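Local coordinates for START domain-containing protein 10 (Homo sapiens, PDB 6SER), which transfers phosphatidylcholine and phosphatidylethanolamine between membranes, preferring species with palmitoyl or stearoyl at sn-1 and an unsaturated 18:1 or 18:2 chain at sn-2, at residues 20-25 / 131-136; 70-75 / 211-216; 123-128 / 193-198. All blocks are in the same frame, centred on the assembly; numbering follows the deposited sequence.

Contact 1 of 3, residues 20-25 / 131-136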
loop_
_atom_site.group_PDB
_atom_site.type_symbol
_atom_site.label_atom_id
_atom_site.label_comp_id
_atom_site.label_asym_id
_atom_site.label_seq_id
_atom_site.Cartn_x
_atom_site.Cartn_y
_atom_site.Cartn_z
ATOM N N GLU A 20 -12.133 -16.351 7.119
ATOM C CA GLU A 20 -12.310 -16.887 8.503
ATOM C C GLU A 20 -11.665 -16.042 9.613
ATOM O O GLU A 20 -12.376 -15.781 10.605
ATOM C CB GLU A 20 -11.770 -18.318 8.571
ATOM C CG GLU A 20 -12.472 -19.274 7.623
ATOM C CD GLU A 20 -11.949 -20.700 7.665
ATOM O OE1 GLU A 20 -11.020 -20.965 8.453
ATOM O OE2 GLU A 20 -12.472 -21.542 6.908
ATOM N N SER A 21 -10.412 -15.599 9.477
ATOM C CA SER A 21 -9.835 -14.781 10.563
ATOM C C SER A 21 -8.599 -14.025 10.103
ATOM O O SER A 21 -8.138 -14.251 9.055
ATOM C CB SER A 21 -9.636 -15.542 11.829
ATOM O OG SER A 21 -10.847 -15.961 12.387
ATOM N N VAL A 22 -8.144 -13.120 10.929
ATOM C CA VAL A 22 -6.994 -12.333 10.633
ATOM C C VAL A 22 -5.729 -13.129 10.765
ATOM O O VAL A 22 -5.564 -13.835 11.700
ATOM C CB VAL A 22 -6.963 -11.108 11.526
ATOM C CG1 VAL A 22 -5.878 -10.162 11.096
ATOM C CG2 VAL A 22 -8.287 -10.404 11.481
ATOM N N GLN A 23 -4.839 -12.991 9.804
ATOM C CA GLN A 23 -3.580 -13.716 9.831
ATOM C C GLN A 23 -2.425 -12.770 9.571
ATOM O O GLN A 23 -2.520 -11.897 8.706
ATOM C CB GLN A 23 -3.558 -14.807 8.778
ATOM C CG GLN A 23 -4.643 -15.839 8.930
ATOM C CD GLN A 23 -4.436 -17.041 8.040
ATOM O OE1 GLN A 23 -4.211 -18.153 8.528
ATOM N NE2 GLN A 23 -4.490 -16.826 6.729
ATOM N N VAL A 24 -1.329 -12.951 10.299
ATOM C CA VAL A 24 -0.103 -12.260 9.873
ATOM C C VAL A 24 0.460 -12.977 8.651
ATOM O O VAL A 24 0.479 -14.221 8.620
ATOM C CB VAL A 24 0.923 -12.182 11.025
ATOM C CG1 VAL A 24 0.332 -12.712 12.325
ATOM C CG2 VAL A 24 2.248 -12.855 10.693
ATOM N N PRO A 25 0.846 -12.254 7.602
ATOM C CA PRO A 25 1.253 -12.912 6.355
ATOM C C PRO A 25 2.386 -13.899 6.582
ATOM O O PRO A 25 3.388 -13.582 7.226
ATOM C CB PRO A 25 1.691 -11.738 5.475
ATOM C CG PRO A 25 0.891 -10.578 5.982
ATOM C CD PRO A 25 0.778 -10.789 7.460
ATOM N N ILE A 131 -8.258 0.808 7.923
ATOM C CA ILE A 131 -7.467 0.160 8.958
ATOM C C ILE A 131 -6.882 -1.079 8.309
ATOM O O ILE A 131 -7.637 -1.925 7.817
ATOM C CB ILE A 131 -8.332 -0.230 10.169
ATOM C CG1 ILE A 131 -9.112 0.970 10.712
ATOM C CG2 ILE A 131 -7.495 -0.887 11.246
ATOM C CD1 ILE A 131 -8.294 1.861 11.544
ATOM N N THR A 132 -5.554 -1.202 8.300
ATOM C CA THR A 132 -4.901 -2.285 7.575
ATOM C C THR A 132 -3.873 -2.995 8.445
ATOM O O THR A 132 -3.243 -2.386 9.313
ATOM C CB THR A 132 -4.205 -1.774 6.298
ATOM O OG1 THR A 132 -3.307 -0.714 6.642
ATOM C CG2 THR A 132 -5.221 -1.258 5.288
ATOM N N LEU A 133 -3.713 -4.293 8.203
ATOM C CA LEU A 133 -2.576 -5.041 8.710
ATOM C C LEU A 133 -1.492 -5.012 7.641
ATOM O O LEU A 133 -1.722 -5.438 6.507
ATOM C CB LEU A 133 -2.972 -6.473 9.064
ATOM C CG LEU A 133 -1.954 -7.373 9.781
ATOM C CD1 LEU A 133 -2.678 -8.563 10.359
ATOM C CD2 LEU A 133 -0.847 -7.872 8.855
ATOM N N ARG A 134 -0.327 -4.495 7.995
ATOM C CA ARG A 134 0.786 -4.319 7.075
ATOM C C ARG A 134 1.912 -5.249 7.492
ATOM O O ARG A 134 2.174 -5.410 8.689
ATOM C CB ARG A 134 1.272 -2.851 7.087
ATOM C CG ARG A 134 2.317 -2.503 6.040
ATOM C CD ARG A 134 2.552 -0.994 5.961
ATOM N NE ARG A 134 3.395 -0.478 7.045
ATOM C CZ ARG A 134 2.939 0.071 8.173
ATOM N NH1 ARG A 134 3.794 0.520 9.093
ATOM N NH2 ARG A 134 1.632 0.175 8.391
ATOM N N SER A 135 2.582 -5.862 6.514
ATOM C CA SER A 135 3.762 -6.664 6.807
ATOM C C SER A 135 4.797 -6.515 5.703
ATOM O O SER A 135 4.452 -6.339 4.532
ATOM C CB SER A 135 3.423 -8.136 6.986
ATOM O OG SER A 135 4.523 -8.810 7.577
ATOM N N TRP A 136 6.068 -6.594 6.086
ATOM C CA TRP A 136 7.168 -6.279 5.188
ATOM C C TRP A 136 8.268 -7.321 5.297
ATOM O O TRP A 136 8.468 -7.929 6.351
ATOM C CB TRP A 136 7.742 -4.887 5.476
ATOM C CG TRP A 136 8.040 -4.610 6.919
ATOM C CD1 TRP A 136 9.259 -4.701 7.534
ATOM C CD2 TRP A 136 7.117 -4.159 7.925
ATOM N NE1 TRP A 136 9.152 -4.341 8.859
ATOM C CE2 TRP A 136 7.849 -4.013 9.127
ATOM C CE3 TRP A 136 5.750 -3.864 7.928
ATOM C CZ2 TRP A 136 7.254 -3.581 10.320
ATOM C CZ3 TRP A 136 5.156 -3.450 9.116
ATOM C CH2 TRP A 136 5.906 -3.310 10.292
HETATM O O HOH W 1 4.997 -11.654 8.422
#

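Contact 2 of 3, residues 70-75 / 211-216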
loop_
_atom_site.group_PDB
_atom_site.type_symbol
_atom_site.label_atom_id
_atom_site.label_comp_id
_atom_site.label_asym_id
_atom_site.label_seq_id
_atom_site.Cartn_x
_atom_site.Cartn_y
_atom_site.Cartn_z
ATOM N N CYS A 70 0.711 -1.411 -11.283
ATOM C CA CYS A 70 1.449 -0.300 -11.876
ATOM C C CYS A 70 2.936 -0.472 -11.597
ATOM O O CYS A 70 3.347 -0.596 -10.439
ATOM C CB CYS A 70 0.941 1.050 -11.357
ATOM S SG CYS A 70 1.567 2.467 -12.317
ATOM N N ARG A 71 3.733 -0.468 -12.661
ATOM C CA ARG A 71 5.164 -0.720 -12.607
ATOM C C ARG A 71 5.907 0.538 -13.036
ATOM O O ARG A 71 5.518 1.200 -14.004
ATOM C CB ARG A 71 5.523 -1.902 -13.514
ATOM C CG ARG A 71 6.948 -2.392 -13.444
ATOM C CD ARG A 71 7.089 -3.686 -14.236
ATOM N NE ARG A 71 8.467 -4.169 -14.325
ATOM C CZ ARG A 71 9.381 -3.681 -15.161
ATOM N NH1 ARG A 71 9.073 -2.676 -15.973
ATOM N NH2 ARG A 71 10.608 -4.192 -15.181
ATOM N N MET A 72 6.966 0.883 -12.307
ATOM C CA MET A 72 7.709 2.101 -12.604
ATOM C C MET A 72 9.204 1.873 -12.444
ATOM O O MET A 72 9.667 1.445 -11.383
ATOM C CB MET A 72 7.265 3.256 -11.710
ATOM C CG MET A 72 8.215 4.432 -11.767
ATOM S SD MET A 72 7.590 5.809 -10.810
ATOM C CE MET A 72 7.804 5.178 -9.143
ATOM N N GLU A 73 9.950 2.181 -13.497
ATOM C CA GLU A 73 11.397 2.046 -13.502
ATOM C C GLU A 73 12.011 3.306 -12.909
ATOM O O GLU A 73 11.726 4.417 -13.370
ATOM C CB GLU A 73 11.898 1.813 -14.925
ATOM C CG GLU A 73 12.654 0.513 -15.105
ATOM C CD GLU A 73 12.887 0.168 -16.569
ATOM O OE1 GLU A 73 13.613 0.927 -17.252
ATOM O OE2 GLU A 73 12.336 -0.859 -17.032
ATOM N N CYS A 74 12.835 3.138 -11.882
ATOM C CA CYS A 74 13.496 4.252 -11.206
ATOM C C CYS A 74 14.985 4.150 -11.513
ATOM O O CYS A 74 15.699 3.337 -10.914
ATOM C CB CYS A 74 13.223 4.223 -9.707
ATOM S SG CYS A 74 11.503 4.493 -9.272
ATOM N N CYS A 75 15.452 4.967 -12.454
ATOM C CA CYS A 75 16.823 4.811 -12.921
ATOM C C CYS A 75 17.842 5.370 -11.938
ATOM O O CYS A 75 18.987 4.907 -11.935
ATOM C CB CYS A 75 16.997 5.474 -14.291
ATOM S SG CYS A 75 17.028 7.274 -14.244
ATOM N N ALA A 211 0.235 9.163 -9.578
ATOM C CA ALA A 211 0.553 8.898 -8.181
ATOM C C ALA A 211 1.936 8.275 -8.038
ATOM O O ALA A 211 2.664 8.574 -7.085
ATOM C CB ALA A 211 -0.518 7.991 -7.583
ATOM N N MET A 212 2.318 7.408 -8.980
ATOM C CA MET A 212 3.627 6.771 -8.911
ATOM C C MET A 212 4.744 7.777 -9.142
ATOM O O MET A 212 5.800 7.695 -8.501
ATOM C CB MET A 212 3.720 5.642 -9.935
ATOM C CG MET A 212 2.773 4.482 -9.668
ATOM S SD MET A 212 3.340 3.430 -8.317
ATOM C CE MET A 212 4.797 2.692 -9.059
ATOM N N LYS A 213 4.543 8.721 -10.066
ATOM C CA LYS A 213 5.594 9.696 -10.329
ATOM C C LYS A 213 5.713 10.700 -9.192
ATOM O O LYS A 213 6.813 11.189 -8.918
ATOM C CB LYS A 213 5.353 10.401 -11.666
ATOM C CG LYS A 213 6.061 9.715 -12.852
ATOM C CD LYS A 213 7.563 9.534 -12.567
ATOM C CE LYS A 213 8.308 8.793 -13.680
ATOM N NZ LYS A 213 9.739 8.517 -13.325
ATOM N N LYS A 214 4.605 11.008 -8.509
ATOM C CA LYS A 214 4.703 11.810 -7.294
ATOM C C LYS A 214 5.548 11.097 -6.243
ATOM O O LYS A 214 6.427 11.705 -5.620
ATOM C CB LYS A 214 3.309 12.126 -6.755
ATOM C CG LYS A 214 2.804 13.498 -7.160
ATOM C CD LYS A 214 1.304 13.648 -6.951
ATOM C CE LYS A 214 0.863 15.087 -7.197
ATOM N NZ LYS A 214 1.430 15.643 -8.466
ATOM N N MET A 215 5.322 9.796 -6.064
ATOM C CA MET A 215 6.165 9.017 -5.167
ATOM C C MET A 215 7.620 9.040 -5.615
ATOM O O MET A 215 8.532 9.134 -4.784
ATOM C CB MET A 215 5.661 7.578 -5.092
ATOM C CG MET A 215 6.494 6.706 -4.168
ATOM S SD MET A 215 6.136 4.952 -4.327
ATOM C CE MET A 215 4.366 4.936 -4.083
ATOM N N TYR A 216 7.863 8.947 -6.923
ATOM C CA TYR A 216 9.238 8.959 -7.408
ATOM C C TYR A 216 9.927 10.278 -7.067
ATOM O O TYR A 216 11.073 10.289 -6.601
ATOM C CB TYR A 216 9.279 8.707 -8.912
ATOM C CG TYR A 216 10.608 9.081 -9.525
ATOM C CD1 TYR A 216 11.715 8.243 -9.400
ATOM C CD2 TYR A 216 10.768 10.281 -10.213
ATOM C CE1 TYR A 216 12.942 8.580 -9.949
ATOM C CE2 TYR A 216 11.994 10.627 -10.765
ATOM C CZ TYR A 216 13.075 9.771 -10.632
ATOM O OH TYR A 216 14.295 10.106 -11.179
#

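Contact 3 of 3, residues 123-128 / 193-198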
loop_
_atom_site.group_PDB
_atom_site.type_symbol
_atom_site.label_atom_id
_atom_site.label_comp_id
_atom_site.label_asym_id
_atom_site.label_seq_id
_atom_site.Cartn_x
_atom_site.Cartn_y
_atom_site.Cartn_z
ATOM N N LYS A 123 -15.425 16.769 -3.111
ATOM C CA LYS A 123 -16.592 17.292 -2.359
ATOM C C LYS A 123 -17.993 16.733 -2.517
ATOM O O LYS A 123 -18.752 17.117 -1.661
ATOM C CB LYS A 123 -16.634 18.790 -2.152
ATOM C CG LYS A 123 -15.419 19.289 -1.405
ATOM C CD LYS A 123 -15.290 18.648 -0.063
ATOM C CE LYS A 123 -16.332 19.072 0.943
ATOM N NZ LYS A 123 -16.111 18.564 2.317
ATOM N N PRO A 124 -18.496 16.070 -3.563
ATOM C CA PRO A 124 -19.748 15.395 -3.357
ATOM C C PRO A 124 -19.376 14.144 -2.531
ATOM O O PRO A 124 -20.065 13.787 -1.672
ATOM C CB PRO A 124 -20.311 15.147 -4.746
ATOM C CG PRO A 124 -19.283 15.688 -5.670
ATOM C CD PRO A 124 -18.047 16.110 -4.912
ATOM N N LEU A 125 -18.240 13.544 -2.825
ATOM C CA LEU A 125 -17.839 12.323 -2.108
ATOM C C LEU A 125 -17.363 12.643 -0.707
ATOM O O LEU A 125 -16.905 13.714 -0.463
ATOM C CB LEU A 125 -16.713 11.649 -2.867
ATOM C CG LEU A 125 -17.034 11.193 -4.273
ATOM C CD1 LEU A 125 -15.764 10.936 -4.997
ATOM C CD2 LEU A 125 -17.880 9.955 -4.275
ATOM N N LYS A 126 -17.484 11.685 0.167
ATOM C CA LYS A 126 -16.912 11.946 1.493
ATOM C C LYS A 126 -15.459 11.457 1.570
ATOM O O LYS A 126 -15.016 10.800 0.692
ATOM C CB LYS A 126 -17.923 11.748 2.614
ATOM C CG LYS A 126 -18.223 10.377 3.121
ATOM C CD LYS A 126 -19.669 10.265 3.522
ATOM C CE LYS A 126 -20.084 11.049 4.730
ATOM N NZ LYS A 126 -20.960 10.285 5.617
ATOM N N ASN A 127 -14.758 11.859 2.607
ATOM C CA ASN A 127 -13.380 11.401 2.821
ATOM C C ASN A 127 -13.413 9.943 3.261
ATOM O O ASN A 127 -14.380 9.511 3.759
ATOM C CB ASN A 127 -12.627 12.324 3.771
ATOM C CG ASN A 127 -12.571 13.757 3.323
ATOM O OD1 ASN A 127 -12.457 14.046 2.168
ATOM N ND2 ASN A 127 -12.621 14.664 4.254
ATOM N N ARG A 128 -12.331 9.237 3.050
ATOM C CA ARG A 128 -12.239 7.791 3.289
ATOM C C ARG A 128 -11.147 7.457 4.287
ATOM O O ARG A 128 -10.276 8.181 4.412
ATOM C CB ARG A 128 -11.953 7.101 1.971
ATOM C CG ARG A 128 -13.200 6.552 1.322
ATOM C CD ARG A 128 -13.596 7.239 0.069
ATOM N NE ARG A 128 -14.745 6.530 -0.374
ATOM C CZ ARG A 128 -15.829 7.073 -0.825
ATOM N NH1 ARG A 128 -15.915 8.359 -0.973
ATOM N NH2 ARG A 128 -16.812 6.309 -1.137
ATOM N N GLY A 193 -19.021 3.266 -0.238
ATOM C CA GLY A 193 -19.803 4.500 -0.452
ATOM C C GLY A 193 -20.783 4.354 -1.604
ATOM O O GLY A 193 -21.445 3.301 -1.687
ATOM N N SER A 194 -20.873 5.377 -2.460
ATOM C CA SER A 194 -21.766 5.357 -3.593
ATOM C C SER A 194 -21.165 5.275 -4.963
ATOM O O SER A 194 -21.844 5.436 -5.921
ATOM C CB SER A 194 -22.612 6.594 -3.566
ATOM O OG SER A 194 -21.902 7.648 -4.128
ATOM N N LEU A 195 -19.880 5.085 -5.053
ATOM C CA LEU A 195 -19.186 5.029 -6.335
ATOM C C LEU A 195 -19.475 3.707 -7.038
ATOM O O LEU A 195 -19.315 2.643 -6.432
ATOM C CB LEU A 195 -17.686 5.173 -6.137
ATOM C CG LEU A 195 -17.172 6.555 -5.773
ATOM C CD1 LEU A 195 -15.750 6.443 -5.246
ATOM C CD2 LEU A 195 -17.235 7.464 -6.993
ATOM N N PRO A 196 -19.894 3.727 -8.300
ATOM C CA PRO A 196 -19.950 2.471 -9.056
ATOM C C PRO A 196 -18.551 1.879 -9.187
ATOM O O PRO A 196 -17.565 2.602 -9.353
ATOM C CB PRO A 196 -20.527 2.892 -10.415
ATOM C CG PRO A 196 -21.193 4.201 -10.166
ATOM C CD PRO A 196 -20.381 4.868 -9.092
ATOM N N LYS A 197 -18.480 0.550 -9.091
ATOM C CA LYS A 197 -17.197 -0.146 -9.155
ATOM C C LYS A 197 -16.434 0.195 -10.432
ATOM O O LYS A 197 -15.220 0.430 -10.390
ATOM C CB LYS A 197 -17.418 -1.656 -9.036
ATOM C CG LYS A 197 -17.349 -2.210 -7.611
ATOM C CD LYS A 197 -17.906 -1.241 -6.571
ATOM C CE LYS A 197 -17.804 -1.797 -5.143
ATOM N NZ LYS A 197 -18.205 -0.802 -4.082
ATOM N N TRP A 198 -17.126 0.246 -11.577
ATOM C CA TRP A 198 -16.439 0.543 -12.834
ATOM C C TRP A 198 -15.905 1.969 -12.861
ATOM O O TRP A 198 -14.900 2.241 -13.525
ATOM C CB TRP A 198 -17.368 0.295 -14.029
ATOM C CG TRP A 198 -18.610 1.119 -14.002
ATOM C CD1 TRP A 198 -19.801 0.786 -13.419
ATOM C CD2 TRP A 198 -18.791 2.421 -14.569
ATOM N NE1 TRP A 198 -20.710 1.798 -13.593
ATOM C CE2 TRP A 198 -20.115 2.815 -14.294
ATOM C CE3 TRP A 198 -17.962 3.293 -15.282
ATOM C CZ2 TRP A 198 -20.630 4.042 -14.706
ATOM C CZ3 TRP A 198 -18.476 4.513 -15.692
ATOM C CH2 TRP A 198 -19.798 4.874 -15.403
#

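Contact 1 of 3, residues 20-25 / 131-136
The puckered ring of Pro25 turns its CG and CD atoms to Leu133 and Ser135 where 20-25 meets 131-136. In this START domain, a helix-grip fold of the Bet v 1-like type, the loop leading into helix 27-38 passes over strand 127-139 of the curved sheet. Pro25 CD touches Leu133 CD2 at 3.6 Å, the two side chains sliding past each other in opposite directions, while Pro25 CG lies 3.7 Å from Ser135 CB. Leu133 and Ser135, two residues apart on the strand, both turn toward the loop. The CG of Leu133 stands anti to its backbone N (chi1 -172°), and its two methyls reach two points of the loop: CD2 takes Pro25, and CD1 meets Val22 CG1 at 3.7 Å. A branched leucine suits this double task, as a rigid proline and a compact valine suit a chain lying close over a strand. Val22 also packs on Tyr148 and Val150 of strand 142-151, so the loop spans two strands. No direct hydrogen bond joins the segments, but a water bridges them at the Pro25 end. Ser135 OG donates to the backbone carbonyl O of Asn111, and it also receives a bond from this water. A small serine lets the proline ring come against its CB while still offering a hydroxyl. The water donates to both segments, to Ser135 OG at 3.0 Å and to Pro25 O at 2.8 Å.

Contact 2 of 3, residues 70-75 / 211-216
Sulfur dominates this contact: Cys70, Met72 and Cys74 on strand 68-74 meet Met212 and Tyr216 of the long helix 197-227. Cys70 SG sits 3.5 Å from Met212 CG. Met72 lies extended until it bends at chi3 (71°), which brings CE to 3.3 Å from Met212 O, a carbonyl already bonded to Tyr216 N within the helix. The same methyl reaches Tyr216 CB at 3.8 Å, the two side chains crossing at about a right angle. In return Met212, bent at chi2 and chi3, lays its CE 3.7 Å from Met72 CB, so the two methionines interlock. Farther along, Cys74 SG approaches Tyr216 CD1 at 3.8 Å, an oblique sulfur-aromatic contact. Lys213 NZ lies above one face of the same ring, toward its rim, while the ring's OH bonds to Asp76. The axes of strand 70-74 and helix 211-216 come within 9.6 Å and cross at -31°. Flexible methionines can fill such a gap, and small cysteines fit where less room is available. With no hydrogen bond between the segments, cohesion comes from dispersion between polarisable sulfurs, methyls and a ring, a chemistry consistent with a face bordering an apolar lipid cavity.

Contact 3 of 3, residues 123-128 / 193-198
Arg128 NH2 is hydrogen-bonded to Pro191 O and lies 3.6 Å from Gly193 CA. The neighbouring NH1 turns back to its own segment and makes a weak bond to Lys126 O at 3.1 Å, with an N-H...O angle of 130°. One guanidinium therefore links, weakly on the Lys126 side, the segment leading into strand 127-139 to the connection that runs from strand 181-190 to helix 197-227. Arginine suits the place because its long chain, with CD turned by chi2 (112°), presents separate N-H groups to the carbonyls of Lys126 and Pro191. Glycine suits position 193 for two reasons: its backbone has a positive phi (55°), and it has no beta carbon, which would fall in the space NH2 occupies. Ser194 N lies near the plane of the guanidinium at its edge, but both groups are donors and no bond forms. Over one face of the group sits Leu195 CD1, offset toward the rim and 4.2 Å above the plane, so a methyl lies over part of that face and does not compete for its N-H groups.

The apolar half of the contact is a pair of leucines that meet at about a right angle. Leu125 starts out aimed to one side, yet its far end swings across, and CD2 touches Leu195 CD2 at 3.7 Å and Leu195 CG at 3.8 Å. Two branched chains can thus meet through their terminal methyls while the backbones stay well apart. The patch is near the surface of the START fold. Just beyond Leu195, Pro196 takes the N-cap position of helix 197-227, whose first turn also holds Lys197 in a salt bridge with Asp190 of strand 181-190, while Arg128 packs on Val162 of strand 161-175.

How the contacts relate
The three contacts mark well separated corners of one START domain. Contacts 1 and 3 both use strand 127-139, their segments adjoining in sequence although their centres lie 25 Å apart. Contacts 2 and 3 share helix 197-227: contact 3 sits at its beginning and contact 2 farther along, with centres 26 Å apart and nearest atoms about 15 Å apart. Contacts 1 and 2 lie on opposite sides of the chain's centre, 26 Å between centres and about 12 Å between nearest atoms, yet both reach the same sheet. A triethylene glycol, probably from the crystallisation liquor, lies about 4 Å from the Met212 side chain of contact 2; such molecules often mark pockets, consistent with one near this helix.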